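Local coordinates for putative uncharacterized protein (Thermotoga maritima, PDB 3CNL) that binds GTP and, as a circularly permuted GTPase, probably acts in a late step of 50S ribosomal subunit assembly, at residues Ser161-Ala166 with Phe189-Arg194; Arg183-Ala188 with Leu230-Val235; Leu19-Thr24 with Lys135-Phe140; Phe140-Glu143 with Lys147-Asp150; Phe70-Lys73 with Arg77-Thr80. All blocks are in the same frame, centred on the assembly; numbering follows the deposited sequence.

Contact 1 (Ser161-Ala166 with Phe189-Arg194); sequences SEDLAA and FEIFAR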
# COMPACT_ATOMS: atom_id res chain seq x y z
N SER A 161 9.86 12.29 -7.34
CA SER A 161 10.56 11.41 -8.26
C SER A 161 9.62 10.60 -9.16
O SER A 161 8.47 10.32 -8.81
CB SER A 161 11.52 10.50 -7.50
OG SER A 161 10.83 9.52 -6.77
N GLU A 162 10.14 10.23 -10.32
CA GLU A 162 9.42 9.42 -11.28
C GLU A 162 9.27 7.99 -10.72
O GLU A 162 8.22 7.36 -10.87
CB GLU A 162 10.18 9.47 -12.60
CG GLU A 162 9.90 8.39 -13.59
CD GLU A 162 10.94 8.38 -14.70
OE1 GLU A 162 10.97 9.37 -15.48
OE2 GLU A 162 11.72 7.40 -14.78
N ASP A 163 10.33 7.51 -10.07
CA ASP A 163 10.33 6.18 -9.50
C ASP A 163 9.26 6.02 -8.39
O ASP A 163 8.55 5.02 -8.33
CB ASP A 163 11.72 5.86 -8.97
CG ASP A 163 11.83 4.45 -8.46
OD1 ASP A 163 11.78 3.51 -9.27
OD2 ASP A 163 11.96 4.29 -7.24
N LEU A 164 9.14 7.02 -7.52
CA LEU A 164 8.11 6.99 -6.46
C LEU A 164 6.69 6.99 -7.04
O LEU A 164 5.85 6.20 -6.62
CB LEU A 164 8.32 8.14 -5.46
CG LEU A 164 7.27 8.25 -4.35
CD1 LEU A 164 7.27 7.02 -3.45
CD2 LEU A 164 7.42 9.56 -3.53
N ALA A 165 6.43 7.84 -8.02
CA ALA A 165 5.12 7.85 -8.69
C ALA A 165 4.83 6.49 -9.35
O ALA A 165 3.72 5.97 -9.23
CB ALA A 165 5.05 8.98 -9.72
N ALA A 166 5.82 5.92 -10.03
CA ALA A 166 5.67 4.66 -10.73
C ALA A 166 5.29 3.54 -9.74
O ALA A 166 4.37 2.78 -10.00
CB ALA A 166 6.95 4.31 -11.45
N PHE A 189 6.10 0.28 -15.94
CA PHE A 189 6.18 -0.94 -16.77
C PHE A 189 7.57 -1.59 -16.65
O PHE A 189 7.68 -2.79 -16.48
CB PHE A 189 5.81 -0.65 -18.25
CG PHE A 189 5.87 -1.88 -19.11
CD1 PHE A 189 4.94 -2.90 -18.94
CD2 PHE A 189 6.87 -2.03 -20.06
CE1 PHE A 189 5.01 -4.07 -19.73
CE2 PHE A 189 6.94 -3.18 -20.85
CZ PHE A 189 6.01 -4.19 -20.69
N GLU A 190 8.63 -0.78 -16.70
CA GLU A 190 10.00 -1.28 -16.53
C GLU A 190 10.16 -2.07 -15.21
O GLU A 190 10.71 -3.18 -15.19
CB GLU A 190 10.99 -0.11 -16.59
CG GLU A 190 12.45 -0.50 -16.45
CD GLU A 190 13.37 0.70 -16.64
OE1 GLU A 190 14.08 0.74 -17.67
OE2 GLU A 190 13.35 1.63 -15.81
N ILE A 191 9.66 -1.50 -14.13
CA ILE A 191 9.71 -2.16 -12.82
C ILE A 191 8.93 -3.46 -12.85
O ILE A 191 9.44 -4.50 -12.41
CB ILE A 191 9.17 -1.23 -11.68
CG1 ILE A 191 10.06 -0.00 -11.53
CG2 ILE A 191 9.08 -2.00 -10.33
CD1 ILE A 191 9.36 1.12 -10.77
N PHE A 192 7.72 -3.41 -13.41
CA PHE A 192 6.92 -4.60 -13.58
C PHE A 192 7.67 -5.66 -14.41
O PHE A 192 7.84 -6.81 -13.98
CB PHE A 192 5.56 -4.27 -14.22
CG PHE A 192 4.74 -5.48 -14.49
CD1 PHE A 192 4.08 -6.13 -13.45
CD2 PHE A 192 4.67 -6.03 -15.79
CE1 PHE A 192 3.33 -7.27 -13.69
CE2 PHE A 192 3.93 -7.18 -16.03
CZ PHE A 192 3.26 -7.79 -14.99
N ALA A 193 8.12 -5.25 -15.59
CA ALA A 193 8.74 -6.14 -16.56
C ALA A 193 9.93 -6.83 -15.93
O ALA A 193 10.06 -8.05 -16.03
CB ALA A 193 9.16 -5.37 -17.79
N ARG A 194 10.79 -6.05 -15.26
CA ARG A 194 11.91 -6.64 -14.54
C ARG A 194 11.49 -7.62 -13.45
O ARG A 194 12.08 -8.69 -13.34
CB ARG A 194 12.82 -5.55 -13.95
CG ARG A 194 13.65 -4.82 -15.01
CD ARG A 194 15.11 -4.70 -14.58
NE ARG A 194 15.78 -6.00 -14.55
CZ ARG A 194 16.81 -6.31 -13.77
NH1 ARG A 194 17.31 -5.43 -12.90
NH2 ARG A 194 17.34 -7.53 -13.83
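Ile191 reaches across from helix 182-196 with a single atom, CD1, and that methyl carries the whole apolar part of the contact. Within 161-166 its nearest carbon is Ala166 CB, 4.1 Å from Ile191 CD1. The backbones stay well apart, the closest CA atoms, Ala166 CA and Ile191 CA, being 8.2 Å from each other, and the buried surface is small at 93 Å². CG1 of Ile191 lies anti to the carbonyl carbon (chi1 -63°) and chi2 is extended, an arrangement that carries CD1 toward helix 162-170.

The polar element touching this methyl is Asp163, whose OD1 lies 3.7 Å from Ile191 CD1, the two side chains crossing at about a right angle. This carboxylate is engaged elsewhere: OD1 forms a salt bridge with Arg187 and OD2 one with Lys167, two cations that probably keep it charged and limit its rotation beside the methyl.

Within 161-166 itself, Ser161 is the N-cap of helix 162-170, its OG accepting from Leu164 N at 3.1 Å with an N-H...O angle of 153°; this cap starts the helix and takes no part in the touching.

The contact joins helix 162-170, which follows the last strand of the GTPase sheet, to helix 182-196 of the C-terminal helical region. Ile191 also packs on Lys167 and Leu170, while Phe189 turns to Phe205 and Phe206 of helix 202-212.

Contact 2 (Arg183-Ala188 with Leu230-Val235); sequences RIFERA and LFFTEV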
# COMPACT_ATOMS: atom_id res chain seq x y z
N ARG A 183 6.61 9.06 -19.03
CA ARG A 183 7.81 8.41 -18.49
C ARG A 183 7.54 7.71 -17.15
O ARG A 183 8.22 6.75 -16.80
CB ARG A 183 8.96 9.42 -18.36
CG ARG A 183 9.49 9.86 -19.72
CD ARG A 183 10.55 10.93 -19.60
NE ARG A 183 9.96 12.17 -19.12
CZ ARG A 183 10.51 13.37 -19.23
NH1 ARG A 183 11.68 13.53 -19.84
NH2 ARG A 183 9.87 14.42 -18.75
N ILE A 184 6.53 8.17 -16.43
CA ILE A 184 6.09 7.48 -15.23
C ILE A 184 5.41 6.14 -15.55
O ILE A 184 5.67 5.15 -14.86
CB ILE A 184 5.20 8.39 -14.36
CG1 ILE A 184 6.02 9.55 -13.82
CG2 ILE A 184 4.52 7.58 -13.23
CD1 ILE A 184 5.20 10.68 -13.18
N PHE A 185 4.57 6.11 -16.59
CA PHE A 185 4.04 4.83 -17.08
C PHE A 185 5.12 3.90 -17.56
O PHE A 185 5.09 2.72 -17.24
CB PHE A 185 3.01 5.01 -18.21
CG PHE A 185 1.77 5.74 -17.81
CD1 PHE A 185 1.00 5.31 -16.73
CD2 PHE A 185 1.36 6.87 -18.52
CE1 PHE A 185 -0.15 5.98 -16.36
CE2 PHE A 185 0.19 7.56 -18.18
CZ PHE A 185 -0.56 7.12 -17.08
N GLU A 186 6.07 4.42 -18.32
CA GLU A 186 7.21 3.63 -18.78
C GLU A 186 8.05 3.05 -17.63
O GLU A 186 8.40 1.86 -17.65
CB GLU A 186 8.05 4.43 -19.76
CG GLU A 186 7.28 4.76 -21.03
CD GLU A 186 8.00 5.70 -21.97
OE1 GLU A 186 7.66 5.68 -23.17
OE2 GLU A 186 8.86 6.50 -21.53
N ARG A 187 8.35 3.88 -16.62
CA ARG A 187 9.07 3.46 -15.41
C ARG A 187 8.34 2.32 -14.70
O ARG A 187 8.94 1.32 -14.32
CB ARG A 187 9.14 4.63 -14.42
CG ARG A 187 10.44 4.83 -13.64
CD ARG A 187 10.84 3.82 -12.60
NE ARG A 187 11.86 2.93 -13.13
CZ ARG A 187 12.65 2.11 -12.43
NH1 ARG A 187 13.49 1.33 -13.09
NH2 ARG A 187 12.61 2.05 -11.11
N ALA A 188 7.06 2.52 -14.47
CA ALA A 188 6.22 1.49 -13.83
C ALA A 188 6.24 0.19 -14.62
O ALA A 188 6.35 -0.88 -14.03
CB ALA A 188 4.78 1.99 -13.70
N LEU A 230 -6.41 -0.09 -16.92
CA LEU A 230 -6.81 -1.46 -16.59
C LEU A 230 -5.62 -2.32 -16.21
O LEU A 230 -5.71 -3.12 -15.27
CB LEU A 230 -7.55 -2.06 -17.78
CG LEU A 230 -8.05 -3.51 -17.81
CD1 LEU A 230 -8.92 -3.89 -16.62
CD2 LEU A 230 -8.81 -3.72 -19.13
N PHE A 231 -4.51 -2.18 -16.93
CA PHE A 231 -3.32 -3.00 -16.62
C PHE A 231 -2.87 -2.74 -15.19
O PHE A 231 -2.69 -3.68 -14.40
CB PHE A 231 -2.17 -2.76 -17.62
CG PHE A 231 -0.90 -3.45 -17.23
CD1 PHE A 231 -0.79 -4.83 -17.32
CD2 PHE A 231 0.17 -2.73 -16.72
CE1 PHE A 231 0.38 -5.47 -16.92
CE2 PHE A 231 1.36 -3.38 -16.34
CZ PHE A 231 1.46 -4.72 -16.43
N PHE A 232 -2.69 -1.47 -14.85
CA PHE A 232 -2.15 -1.11 -13.53
C PHE A 232 -3.13 -1.36 -12.40
O PHE A 232 -2.73 -1.63 -11.28
CB PHE A 232 -1.58 0.33 -13.52
CG PHE A 232 -0.33 0.46 -14.33
CD1 PHE A 232 0.82 -0.22 -13.97
CD2 PHE A 232 -0.31 1.23 -15.50
CE1 PHE A 232 1.98 -0.14 -14.76
CE2 PHE A 232 0.85 1.32 -16.28
CZ PHE A 232 1.99 0.64 -15.91
N THR A 233 -4.42 -1.32 -12.73
CA THR A 233 -5.46 -1.71 -11.78
C THR A 233 -5.32 -3.19 -11.51
O THR A 233 -5.32 -3.61 -10.35
CB THR A 233 -6.85 -1.40 -12.33
OG1 THR A 233 -6.98 0.02 -12.42
CG2 THR A 233 -7.96 -1.94 -11.42
N GLU A 234 -5.16 -3.98 -12.56
CA GLU A 234 -4.88 -5.40 -12.41
C GLU A 234 -3.58 -5.72 -11.66
O GLU A 234 -3.56 -6.62 -10.80
CB GLU A 234 -4.91 -6.09 -13.77
CG GLU A 234 -6.33 -6.27 -14.30
CD GLU A 234 -6.40 -7.12 -15.54
OE1 GLU A 234 -7.52 -7.47 -15.94
OE2 GLU A 234 -5.34 -7.43 -16.12
N VAL A 235 -2.50 -5.03 -11.97
CA VAL A 235 -1.23 -5.21 -11.22
C VAL A 235 -1.42 -4.95 -9.71
O VAL A 235 -0.95 -5.73 -8.86
CB VAL A 235 -0.09 -4.32 -11.77
CG1 VAL A 235 1.11 -4.36 -10.85
CG2 VAL A 235 0.33 -4.79 -13.17
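The ring of Phe232 meets Ala188 and Phe185 through its outer carbons, while one of its faces is covered from its own helix by Phe231, whose CD2 stands 3.6 Å above the plane of the Phe232 ring and over its centre. Conversely, Phe232 CZ lies in plane at the edge of the Phe231 ring, one face of which carries Val235 CG2 near the rim. The neighbouring rings therefore meet face against edge, which gives Phe232 a sidewall within its own helix.

Across the helices the approach is oblique. Ala188 CB lies 3.7 Å from Phe232 CE1 and 3.8 Å from Phe232 CZ, so the small alanine lets the end of the ring come close to helix 182-196. On another side, Phe232 CE2 is 4.0 Å from Phe185 CD1, and Phe232 CZ is 4.0 Å from the backbone Phe185 O. With CG anti to the carbonyl carbon (chi1 -69°), Phe232 projects toward Phe185 and Ala188, which lie about one turn apart on helix 182-196. The nearest CA atoms, Ala188 CA and Phe232 CA, remain 8.8 Å apart, the ring spanning that distance.

This is helix-to-helix packing in the C-terminal helical region, about 14 Å from the bound nucleotide measured from the Phe232 side chain. Phe185 also touches Leu169 of helix 162-170 and Phe202 of helix 202-212, whereas Phe231 makes edge-to-face contacts with Phe192, Phe205 and Phe206.

Contact 3 (Leu19-Thr24 with Lys135-Phe140); sequences LRLVNT and KGIQWF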
# COMPACT_ATOMS: atom_id res chain seq x y z
N LEU A 19 -3.52 12.26 15.54
CA LEU A 19 -2.40 11.72 16.30
C LEU A 19 -2.47 12.07 17.78
O LEU A 19 -2.00 11.31 18.63
CB LEU A 19 -1.07 12.23 15.73
CG LEU A 19 -0.06 11.33 15.02
CD1 LEU A 19 -0.57 9.93 14.68
CD2 LEU A 19 0.45 12.05 13.77
N ARG A 20 -3.04 13.24 18.09
CA ARG A 20 -3.11 13.70 19.48
C ARG A 20 -4.01 12.80 20.32
O ARG A 20 -3.87 12.75 21.54
CB ARG A 20 -3.57 15.16 19.55
CG ARG A 20 -2.55 16.15 18.98
CD ARG A 20 -2.74 17.54 19.56
NE ARG A 20 -3.54 18.42 18.70
CZ ARG A 20 -3.02 19.26 17.81
NH1 ARG A 20 -1.71 19.35 17.64
NH2 ARG A 20 -3.83 20.03 17.08
N LEU A 21 -4.93 12.09 19.66
CA LEU A 21 -5.86 11.19 20.33
C LEU A 21 -5.24 9.85 20.73
O LEU A 21 -5.84 9.08 21.51
CB LEU A 21 -7.09 10.92 19.44
CG LEU A 21 -8.04 12.06 19.05
CD1 LEU A 21 -9.21 11.48 18.26
CD2 LEU A 21 -8.56 12.83 20.26
N VAL A 22 -4.05 9.56 20.21
CA VAL A 22 -3.51 8.20 20.28
C VAL A 22 -2.12 8.13 20.84
O VAL A 22 -1.43 9.13 20.92
CB VAL A 22 -3.52 7.50 18.88
CG1 VAL A 22 -4.93 7.51 18.30
CG2 VAL A 22 -2.52 8.15 17.92
N ASN A 23 -1.72 6.92 21.23
CA ASN A 23 -0.38 6.67 21.73
C ASN A 23 0.34 5.60 20.91
O ASN A 23 1.51 5.33 21.14
CB ASN A 23 -0.41 6.32 23.24
CG ASN A 23 -1.19 5.03 23.55
OD1 ASN A 23 -1.30 4.12 22.72
ND2 ASN A 23 -1.72 4.95 24.77
N THR A 24 -0.39 5.00 19.96
CA THR A 24 0.10 3.93 19.10
C THR A 24 -0.37 4.17 17.65
O THR A 24 -1.49 4.64 17.42
CB THR A 24 -0.40 2.56 19.63
OG1 THR A 24 -0.02 2.41 21.00
CG2 THR A 24 0.14 1.36 18.80
N LYS A 135 -20.16 12.18 16.93
CA LYS A 135 -19.21 13.02 17.65
C LYS A 135 -17.76 12.77 17.14
O LYS A 135 -16.86 12.44 17.90
CB LYS A 135 -19.37 12.80 19.16
CG LYS A 135 -18.54 13.71 20.08
CD LYS A 135 -19.41 14.47 21.10
CE LYS A 135 -20.65 13.70 21.54
NZ LYS A 135 -21.63 14.58 22.25
N GLY A 136 -17.58 12.94 15.82
CA GLY A 136 -16.30 12.75 15.15
C GLY A 136 -15.89 11.29 15.01
O GLY A 136 -16.74 10.39 14.93
N ILE A 137 -14.59 11.05 14.98
CA ILE A 137 -14.06 9.70 14.94
C ILE A 137 -14.46 8.93 16.21
O ILE A 137 -14.41 9.47 17.31
CB ILE A 137 -12.51 9.70 14.78
CG1 ILE A 137 -12.02 10.92 13.99
CG2 ILE A 137 -12.04 8.40 14.12
CD1 ILE A 137 -11.90 12.24 14.82
N GLN A 138 -14.88 7.68 16.05
CA GLN A 138 -15.29 6.84 17.17
C GLN A 138 -14.26 5.75 17.44
O GLN A 138 -13.55 5.30 16.54
CB GLN A 138 -16.67 6.21 16.91
CG GLN A 138 -17.83 7.21 16.88
CD GLN A 138 -18.17 7.78 18.25
OE1 GLN A 138 -17.76 8.90 18.60
NE2 GLN A 138 -18.90 7.01 19.05
N TRP A 139 -14.17 5.33 18.70
CA TRP A 139 -13.36 4.17 19.03
C TRP A 139 -14.20 2.91 18.96
O TRP A 139 -15.43 2.95 19.13
CB TRP A 139 -12.80 4.29 20.45
CG TRP A 139 -12.06 5.54 20.71
CD1 TRP A 139 -12.58 6.71 21.18
CD2 TRP A 139 -10.66 5.76 20.53
NE1 TRP A 139 -11.58 7.65 21.31
CE2 TRP A 139 -10.39 7.09 20.92
CE3 TRP A 139 -9.60 4.96 20.08
CZ2 TRP A 139 -9.11 7.64 20.87
CZ3 TRP A 139 -8.33 5.50 20.04
CH2 TRP A 139 -8.09 6.83 20.42
N PHE A 140 -13.52 1.80 18.70
CA PHE A 140 -14.02 0.49 19.09
C PHE A 140 -12.97 -0.12 20.00
O PHE A 140 -11.80 0.27 19.96
CB PHE A 140 -14.38 -0.41 17.90
CG PHE A 140 -13.21 -0.82 17.04
CD1 PHE A 140 -12.76 0.01 16.01
CD2 PHE A 140 -12.60 -2.07 17.21
CE1 PHE A 140 -11.68 -0.37 15.20
CE2 PHE A 140 -11.53 -2.47 16.41
CZ PHE A 140 -11.07 -1.61 15.40
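Trp139 brings the CZ2-CH2 rim of its indole up to Leu21 and Val22. Leu21 O sits at the ring's edge, near its plane, 3.4 Å from Trp139 CH2, an approach that sets a carbonyl oxygen against the polarised rim of the ring. Beside it Leu21 CB packs on Trp139 CZ2 at 4.1 Å. Val22 CG1 meets Trp139 CH2 at 3.9 Å, its approach oblique to the ring. Torsion explains the reach: with CG anti to the carbonyl carbon (chi1 -54°), the indole swings across to the loop. That loop contains a type I turn from Leu19 to Val22, closed by Val22 N to Leu19 O, and connects helix 13-19 to strand 24-30 of the GTPase sheet. Trp139 stands on strand 139-141, one of the two outermost strands, after an unmodelled stretch that probably includes switch I, and its indole forms a cation-pi pair with Arg101. Shortening Trp139 to an alanine is likely to leave the Leu21-Val22 turn without its apolar cover and Arg101 without its aromatic mate. A lighter contact lies toward the start of 135-140, where Leu21 CD1 and Ile137 CD1 are 4.4 Å apart. Val22 packs further inward on Leu149 and Leu103, and Lys47 donates to the carbonyls of Leu19 and Val22.

Contact 4 (Phe140-Glu143 with Lys147-Asp150); sequences FSLE and KILD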
# COMPACT_ATOMS: atom_id res chain seq x y z
N PHE A 140 -13.52 1.80 18.70
CA PHE A 140 -14.02 0.49 19.09
C PHE A 140 -12.97 -0.12 20.00
O PHE A 140 -11.80 0.27 19.96
CB PHE A 140 -14.38 -0.41 17.90
CG PHE A 140 -13.21 -0.82 17.04
CD1 PHE A 140 -12.76 0.01 16.01
CD2 PHE A 140 -12.60 -2.07 17.21
CE1 PHE A 140 -11.68 -0.37 15.20
CE2 PHE A 140 -11.53 -2.47 16.41
CZ PHE A 140 -11.07 -1.61 15.40
N SER A 141 -13.38 -1.03 20.87
CA SER A 141 -12.47 -1.59 21.85
C SER A 141 -12.29 -3.05 21.55
O SER A 141 -13.24 -3.72 21.13
CB SER A 141 -13.04 -1.41 23.26
OG SER A 141 -13.32 -0.05 23.52
N LEU A 142 -11.08 -3.57 21.75
CA LEU A 142 -10.88 -5.01 21.70
C LEU A 142 -11.45 -5.61 23.00
O LEU A 142 -11.93 -4.87 23.85
CB LEU A 142 -9.40 -5.37 21.51
CG LEU A 142 -8.70 -4.82 20.25
CD1 LEU A 142 -7.22 -5.24 20.21
CD2 LEU A 142 -9.40 -5.23 18.95
N GLU A 143 -11.41 -6.94 23.11
CA GLU A 143 -11.86 -7.66 24.31
C GLU A 143 -11.08 -7.27 25.56
O GLU A 143 -11.68 -7.08 26.61
CB GLU A 143 -11.75 -9.17 24.10
CG GLU A 143 -12.75 -9.77 23.10
CD GLU A 143 -12.51 -11.25 22.86
OE1 GLU A 143 -12.44 -12.02 23.86
OE2 GLU A 143 -12.40 -11.66 21.68
N LYS A 147 -8.14 0.37 22.67
CA LYS A 147 -9.02 1.19 21.86
C LYS A 147 -8.42 1.42 20.47
O LYS A 147 -7.24 1.78 20.36
CB LYS A 147 -9.24 2.54 22.54
CG LYS A 147 -10.30 2.52 23.62
CD LYS A 147 -10.45 3.89 24.24
CE LYS A 147 -11.50 3.87 25.32
NZ LYS A 147 -11.08 3.02 26.47
N ILE A 148 -9.22 1.21 19.42
CA ILE A 148 -8.79 1.52 18.04
C ILE A 148 -9.76 2.50 17.35
O ILE A 148 -10.97 2.25 17.34
CB ILE A 148 -8.54 0.21 17.22
CG1 ILE A 148 -7.53 -0.68 17.97
CG2 ILE A 148 -7.99 0.54 15.80
CD1 ILE A 148 -7.58 -2.16 17.62
N LEU A 149 -9.25 3.62 16.83
CA LEU A 149 -10.05 4.57 16.03
C LEU A 149 -10.68 3.87 14.83
O LEU A 149 -9.98 3.18 14.10
CB LEU A 149 -9.22 5.75 15.55
CG LEU A 149 -8.83 6.80 16.59
CD1 LEU A 149 -7.83 7.79 16.04
CD2 LEU A 149 -10.07 7.54 17.11
N ASP A 150 -11.98 4.06 14.63
CA ASP A 150 -12.68 3.31 13.60
C ASP A 150 -12.49 3.86 12.18
O ASP A 150 -13.01 3.29 11.22
CB ASP A 150 -14.18 3.12 13.94
CG ASP A 150 -14.98 4.41 13.84
OD1 ASP A 150 -14.39 5.52 13.72
OD2 ASP A 150 -16.22 4.34 13.90
O HOH W 1 -11.77 0.47 25.74
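Phe140 and Ile148 form an antiparallel hydrogen-bonded pair, Phe140 N donating to Ile148 O at 2.9 Å and Ile148 N to Phe140 O at 2.8 Å, with N-H...O angles of 172° and 175°; Ser141 and Lys147, the next pair, are non-hydrogen-bonded, and their CA atoms are 4.4 Å apart. On the face bearing Phe140, the aromatic ring folds over its cross-strand partner. Its CG lies between the backbone N and the carbonyl carbon (chi1 66°), which brings the ring above Ile148, and Ile148 CB stands 4.0 Å from the centroid over one ring face, a CH-pi contact. The ring edge meets Asp150 CB, 4.0 Å from Phe140 CD1. With a serine here in place of the Phe140 ring, Ile148 would probably lose its cover and a gap open toward helix 112-120, whose Ile116 and Leu119 also pack on the ring. Farther along, Leu142 CD2 touches Ile148 CD1 at 3.8 Å, so Ile148 is gripped by both apolar residues.

On the opposite face Ser141 and Lys147 form a polar pair bridged by a water, 2.8 Å from Ser141 OG and accepting from Lys147 NZ; the lysine chain is extended and bends only at chi4 to reach it.

The arrangement is a beta hairpin at the antiparallel margin of the GTPase sheet. Asp150 begins the Asp-x-x-Gly sequence of P-loop GTPases, which ends at the GTP-binding Gly153.

Contact 5 (Phe70-Lys73 with Arg77-Thr80); sequences FFKK and RVIT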
# COMPACT_ATOMS: atom_id res chain seq x y z
N PHE A 70 15.35 -6.45 6.98
CA PHE A 70 15.76 -5.06 6.87
C PHE A 70 15.19 -4.20 8.00
O PHE A 70 15.92 -3.43 8.61
CB PHE A 70 15.35 -4.49 5.50
CG PHE A 70 15.72 -3.04 5.31
CD1 PHE A 70 17.00 -2.69 4.92
CD2 PHE A 70 14.78 -2.04 5.53
CE1 PHE A 70 17.36 -1.36 4.75
CE2 PHE A 70 15.12 -0.70 5.35
CZ PHE A 70 16.42 -0.36 4.97
N PHE A 71 13.88 -4.30 8.26
CA PHE A 71 13.27 -3.46 9.30
C PHE A 71 13.67 -3.91 10.70
O PHE A 71 13.96 -3.07 11.56
CB PHE A 71 11.74 -3.36 9.14
CG PHE A 71 11.32 -2.59 7.91
CD1 PHE A 71 11.72 -1.28 7.74
CD2 PHE A 71 10.58 -3.19 6.92
CE1 PHE A 71 11.35 -0.57 6.61
CE2 PHE A 71 10.20 -2.49 5.78
CZ PHE A 71 10.59 -1.18 5.62
N LYS A 72 13.72 -5.23 10.93
CA LYS A 72 14.24 -5.77 12.21
C LYS A 72 15.66 -5.26 12.49
O LYS A 72 15.97 -4.85 13.61
CB LYS A 72 14.17 -7.31 12.24
CG LYS A 72 12.77 -7.88 11.99
CD LYS A 72 12.46 -9.18 12.72
CE LYS A 72 13.60 -10.19 12.69
NZ LYS A 72 13.48 -11.21 13.79
N LYS A 73 16.50 -5.23 11.47
CA LYS A 73 17.86 -4.72 11.61
C LYS A 73 17.92 -3.22 11.90
O LYS A 73 18.86 -2.77 12.54
CB LYS A 73 18.72 -5.09 10.41
CG LYS A 73 19.14 -6.56 10.40
CD LYS A 73 20.25 -6.83 9.37
CE LYS A 73 19.67 -7.04 7.98
NZ LYS A 73 20.71 -7.33 6.94
N ARG A 77 9.68 -2.18 14.80
CA ARG A 77 8.60 -3.12 15.07
C ARG A 77 7.85 -3.35 13.74
O ARG A 77 7.27 -2.43 13.18
CB ARG A 77 7.69 -2.56 16.16
CG ARG A 77 6.54 -3.47 16.59
CD ARG A 77 6.01 -3.07 17.97
NE ARG A 77 4.76 -3.77 18.32
CZ ARG A 77 3.99 -3.44 19.36
NH1 ARG A 77 4.35 -2.43 20.15
NH2 ARG A 77 2.87 -4.11 19.61
N VAL A 78 7.91 -4.58 13.24
CA VAL A 78 7.39 -4.90 11.92
C VAL A 78 6.68 -6.24 11.94
O VAL A 78 7.19 -7.21 12.52
CB VAL A 78 8.52 -4.90 10.83
CG1 VAL A 78 9.65 -5.91 11.12
CG2 VAL A 78 7.95 -5.12 9.42
N ILE A 79 5.50 -6.27 11.33
CA ILE A 79 4.74 -7.49 11.13
C ILE A 79 4.34 -7.59 9.67
O ILE A 79 4.42 -6.61 8.94
CB ILE A 79 3.48 -7.55 12.02
CG1 ILE A 79 2.46 -6.49 11.59
CG2 ILE A 79 3.87 -7.44 13.52
CD1 ILE A 79 1.07 -6.69 12.17
N THR A 80 3.90 -8.77 9.24
CA THR A 80 3.38 -8.93 7.89
C THR A 80 2.02 -9.58 8.02
O THR A 80 1.80 -10.32 8.96
CB THR A 80 4.27 -9.87 7.06
OG1 THR A 80 4.34 -11.13 7.73
CG2 THR A 80 5.70 -9.30 6.90
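Val78 gives up the most surface here, 67 Å², and its two methyls do most of the touching. CG1 fits between neighbouring residues of the helix: Val78 CG1 is 3.8 Å from Phe71 CB and equally 3.8 Å from Lys72 CG. CG2 meets the ring of Phe71 obliquely, with Val78 CG2 4.1 Å from Phe71 CD2. The Val78 side chain crosses those of Phe71 and Lys72 at about a right angle. Its chi1 of 59° puts CG1 between the backbone N and the carbonyl carbon, leaving CG2 beside the carbonyl carbon, and the two methyls straddle the Phe71 CB.

Phe71 contributes 40 Å², chiefly through CB, 3.9 Å from Val78 CB. Phe71 sets out toward the strand, but CG is anti to the carbonyl carbon (chi1 -68°), which leads the ring on past Val78. One ring face is then met within the helix by Phe70 CD2, 3.8 Å above the plane and offset toward the rim, and Pro34 packs against the same residue.

The pairing belongs to a beta-alpha-beta unit of the GTPase sheet, strand 48-54, helix 61-73 and strand 78-80, with the two strands parallel neighbours and the helix packed across them. The Val78 side chain lies about 9 Å from that of Val56 in the GTP-binding Asn54-Asp57 motif, which begins at the end of strand 48-54.

Lys72 adds 21 Å², touching through CG. After CG its chain bends at chi2 and chi3, and the ammonium end leads away from the strand. Arg77, at the start of 77-80, points away from the helix and forms a salt bridge with Glu48.

Contacts 1 and 2 share helix 182-196 and lie together in the C-terminal helical region, centres 8 Å apart. Both are buried, and the salt bridge already on Asp163 runs from one to the other. Contacts 3, 4 and 5 instead belong to the GTPase sheet and are only partly buried. Contacts 3 and 4 share Phe140 and strand 139-141, and Gln138 O probably accepts from Asp150 N between them; contact 5 serves the other outermost strand, 78-80. Only contact 4 has cross-segment backbone hydrogen bonds, as befits paired strands, and it buries the most surface, 308 Å². The other four rest mainly on side-chain packing; rings take part in contacts 2 to 5, while contact 1 sets a methyl beside a carboxylate.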